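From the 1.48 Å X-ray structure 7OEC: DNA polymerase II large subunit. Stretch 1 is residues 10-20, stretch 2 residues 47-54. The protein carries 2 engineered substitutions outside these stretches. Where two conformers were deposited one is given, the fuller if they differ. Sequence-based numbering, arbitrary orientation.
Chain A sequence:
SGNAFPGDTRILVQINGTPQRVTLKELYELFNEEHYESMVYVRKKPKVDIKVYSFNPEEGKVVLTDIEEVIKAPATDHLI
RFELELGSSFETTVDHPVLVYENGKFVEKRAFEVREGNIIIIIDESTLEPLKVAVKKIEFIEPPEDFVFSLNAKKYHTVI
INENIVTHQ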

# COMPACT_ATOMS: atom_id res chain seq x y z
N ARG A 10 4.26 1.10 6.14
CA ARG A 10 3.64 0.14 7.03
C ARG A 10 2.41 -0.44 6.36
O ARG A 10 1.70 0.26 5.61
CB ARG A 10 3.27 0.76 8.37
CG ARG A 10 4.46 0.98 9.30
CD ARG A 10 5.26 2.20 8.91
NE ARG A 10 4.50 3.45 9.01
CZ ARG A 10 4.71 4.53 8.24
NH1 ARG A 10 5.67 4.52 7.28
NH2 ARG A 10 3.94 5.61 8.41
N ILE A 11 2.15 -1.71 6.61
CA ILE A 11 0.99 -2.38 6.07
C ILE A 11 0.25 -3.17 7.14
O ILE A 11 0.87 -3.79 8.02
CB ILE A 11 1.39 -3.27 4.88
CG1 ILE A 11 0.15 -3.81 4.18
CG2 ILE A 11 2.34 -4.28 5.33
CD1 ILE A 11 0.47 -4.36 2.80
N LEU A 12 -1.09 -3.12 7.09
CA LEU A 12 -1.94 -3.81 8.06
C LEU A 12 -2.13 -5.27 7.65
O LEU A 12 -2.61 -5.57 6.55
CB LEU A 12 -3.29 -3.12 8.13
CG LEU A 12 -4.26 -3.59 9.20
CD1 LEU A 12 -3.68 -3.39 10.60
CD2 LEU A 12 -5.61 -2.90 9.05
N VAL A 13 -1.71 -6.16 8.54
CA VAL A 13 -1.75 -7.59 8.34
C VAL A 13 -2.34 -8.26 9.57
O VAL A 13 -2.55 -7.64 10.62
CB VAL A 13 -0.34 -8.17 8.05
CG1 VAL A 13 0.19 -7.61 6.70
CG2 VAL A 13 0.65 -7.92 9.17
N GLN A 14 -2.66 -9.53 9.41
CA GLN A 14 -3.09 -10.38 10.49
C GLN A 14 -2.05 -11.49 10.59
O GLN A 14 -1.87 -12.25 9.63
CB GLN A 14 -4.44 -11.00 10.18
CG GLN A 14 -4.97 -11.67 11.42
CD GLN A 14 -6.15 -12.47 11.16
OE1 GLN A 14 -7.22 -12.14 11.66
NE2 GLN A 14 -6.00 -13.56 10.39
N ILE A 15 -1.33 -11.55 11.71
CA ILE A 15 -0.28 -12.55 11.90
C ILE A 15 -0.73 -13.47 13.02
O ILE A 15 -0.98 -13.02 14.14
CB ILE A 15 1.10 -11.93 12.20
CG1 ILE A 15 1.57 -11.05 11.04
CG2 ILE A 15 2.08 -13.08 12.47
CD1 ILE A 15 2.84 -10.36 11.26
N ASN A 16 -0.90 -14.74 12.69
CA ASN A 16 -1.36 -15.73 13.65
C ASN A 16 -2.58 -15.23 14.42
O ASN A 16 -2.67 -15.33 15.65
CB ASN A 16 -0.25 -16.13 14.63
CG ASN A 16 0.89 -16.90 13.99
OD1 ASN A 16 2.04 -16.41 13.89
ND2 ASN A 16 0.62 -18.13 13.65
N GLY A 17 -3.54 -14.68 13.68
CA GLY A 17 -4.79 -14.22 14.23
C GLY A 17 -4.79 -12.86 14.89
O GLY A 17 -5.85 -12.44 15.37
N THR A 18 -3.63 -12.15 14.98
CA THR A 18 -3.51 -10.86 15.67
C THR A 18 -3.32 -9.77 14.63
O THR A 18 -2.35 -9.84 13.86
CB THR A 18 -2.28 -10.84 16.61
OG1 THR A 18 -2.42 -11.82 17.64
CG2 THR A 18 -2.10 -9.49 17.29
N PRO A 19 -4.14 -8.73 14.61
CA PRO A 19 -3.87 -7.63 13.67
C PRO A 19 -2.69 -6.81 14.13
O PRO A 19 -2.46 -6.60 15.32
CB PRO A 19 -5.17 -6.81 13.66
CG PRO A 19 -5.88 -7.19 14.84
CD PRO A 19 -5.39 -8.53 15.35
N GLN A 20 -1.93 -6.36 13.14
CA GLN A 20 -0.83 -5.46 13.42
C GLN A 20 -0.29 -4.88 12.16
O GLN A 20 -0.63 -5.30 11.06
CB GLN A 20 0.30 -6.22 14.03
CG GLN A 20 0.73 -7.32 13.21
CD GLN A 20 1.40 -8.30 14.08
OE1 GLN A 20 0.77 -9.22 14.63
NE2 GLN A 20 2.69 -8.08 14.29
N LYS A 47 6.82 -17.48 6.63
CA LYS A 47 7.40 -18.00 7.87
C LYS A 47 6.40 -18.03 9.04
O LYS A 47 6.65 -18.70 10.05
CB LYS A 47 8.61 -17.16 8.28
CG LYS A 47 9.78 -17.24 7.32
CD LYS A 47 10.88 -16.25 7.69
CE LYS A 47 11.99 -16.30 6.64
NZ LYS A 47 12.93 -15.15 6.77
N VAL A 48 5.31 -17.29 8.91
CA VAL A 48 4.26 -17.16 9.92
C VAL A 48 2.95 -17.26 9.16
O VAL A 48 2.90 -17.07 7.94
CB VAL A 48 4.35 -15.82 10.70
CG1 VAL A 48 5.66 -15.77 11.51
CG2 VAL A 48 4.28 -14.64 9.73
N ASP A 49 1.88 -17.55 9.89
CA ASP A 49 0.54 -17.61 9.28
C ASP A 49 0.05 -16.18 9.13
O ASP A 49 -0.19 -15.49 10.12
CB ASP A 49 -0.42 -18.43 10.13
CG ASP A 49 -0.13 -19.98 10.07
OD1 ASP A 49 0.29 -20.50 8.99
OD2 ASP A 49 -0.32 -20.69 11.10
N ILE A 50 -0.03 -15.69 7.90
CA ILE A 50 -0.19 -14.26 7.65
C ILE A 50 -1.25 -14.06 6.58
O ILE A 50 -1.36 -14.85 5.63
CB ILE A 50 1.16 -13.58 7.30
CG1 ILE A 50 0.96 -12.04 7.23
CG2 ILE A 50 1.84 -14.20 6.03
CD1 ILE A 50 2.19 -11.23 7.25
N LYS A 51 -2.08 -13.04 6.80
CA LYS A 51 -3.01 -12.55 5.81
C LYS A 51 -2.89 -11.03 5.76
O LYS A 51 -2.42 -10.40 6.70
CB LYS A 51 -4.44 -13.00 6.16
CG LYS A 51 -4.71 -14.49 5.96
CD LYS A 51 -6.11 -14.77 6.37
CE LYS A 51 -6.42 -16.25 6.37
NZ LYS A 51 -5.83 -16.94 5.19
N VAL A 52 -3.28 -10.45 4.65
CA VAL A 52 -3.23 -9.00 4.50
C VAL A 52 -4.65 -8.47 4.55
O VAL A 52 -5.60 -9.10 4.07
CB VAL A 52 -2.47 -8.62 3.22
CG1 VAL A 52 -3.20 -9.04 1.95
CG2 VAL A 52 -2.23 -7.13 3.20
N TYR A 53 -4.83 -7.32 5.20
CA TYR A 53 -6.12 -6.67 5.15
C TYR A 53 -6.27 -5.87 3.86
O TYR A 53 -5.40 -5.10 3.45
CB TYR A 53 -6.28 -5.75 6.33
CG TYR A 53 -6.58 -6.43 7.66
CD1 TYR A 53 -7.88 -6.64 8.05
CD2 TYR A 53 -5.58 -6.80 8.51
CE1 TYR A 53 -8.16 -7.20 9.24
CE2 TYR A 53 -5.85 -7.38 9.73
CZ TYR A 53 -7.16 -7.57 10.09
OH TYR A 53 -7.54 -8.13 11.28
N SER A 54 -7.39 -6.07 3.21
CA SER A 54 -7.69 -5.40 1.96
C SER A 54 -9.02 -4.69 2.10
O SER A 54 -9.75 -4.87 3.06
CB SER A 54 -7.78 -6.37 0.76
OG SER A 54 -6.55 -6.99 0.49
O HOH W 1 -3.16 -4.04 4.24

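Residues 10-15 and 50-54 run as neighbouring antiparallel strands, their N-to-C directions 138° apart, and together the two stretches bury 640 Å² of surface. Four backbone hydrogen bonds fix the register. At the centre, Gln14 and Lys51 form a hydrogen-bonded pair: Gln14 N donates to Lys51 O and Lys51 N to Gln14 O, both at 2.9 Å and close to linear. Toward one end Tyr53 N reaches Leu12 O at 3.1 Å; toward the other, Asn16 N binds Asp49 O at 2.8 Å, extending the ladder past the last strand pair. Between these links lie the non-hydrogen-bonded pairs Val13-Val52 and Ile15-Ile50, where the facing CA atoms come closer and CA-H groups approach carbonyls, as in the 3.3 Å contact of Ile50 CA with Gln14 O.

Tyr53 covers more surface than any other residue here. Its CA-to-CB bond points toward the first strand, and with chi1 at -76° (m) the ring lies against Leu12, Val13, Gln14 and Pro19. Leu12 CG packs 3.5 Å from Tyr53 CD2, and Leu12 CD2 sits 4.3 Å from the ring centroid, off-centre, in a CH-pi contact. Val13 O meets the ring edge, 3.4 Å from Tyr53 CE2, a favourable approach because aromatic C-H groups carry slight positive charge. Farther out, Pro19 CB lies 3.6 Å from Tyr53 OH, so the ring also spans to the strand that returns after the type I' turn from Ile15 to Thr18. That hairpin is closed by mutual Ile15-Thr18 backbone hydrogen bonds, and Gly17 occupies a positive-phi position within it.

Gln14 is next in covered area. Its extended side chain shares a sheet face with Lys51, and its CB packs 3.9 Å from Tyr53 CE2. Gln14 NE2 and Lys51 CD approach only to 4.2 Å, a van der Waals contact that leaves the lysine aliphatic chain beside the amide while Lys51 NZ is bonded elsewhere in the structure.

The opposite face is apolar. Ile50 CD1 lies 3.8 Å from Ile15 CG1 and 4.1 Å from Val13 CB, while Val52 CG2 approaches Ile11 CD1 at 3.9 Å. Val48 CG2 adds a contact with Ile15 CG2 at 3.8 Å. These branched side chains interlock without polar partners, so their association rests on dispersion and exclusion of water.

Near Tyr53, a water oxygen lies 2.8 Å from Leu12 O and 2.6 Å from Tyr53 O, within hydrogen-bonding reach of both carbonyls.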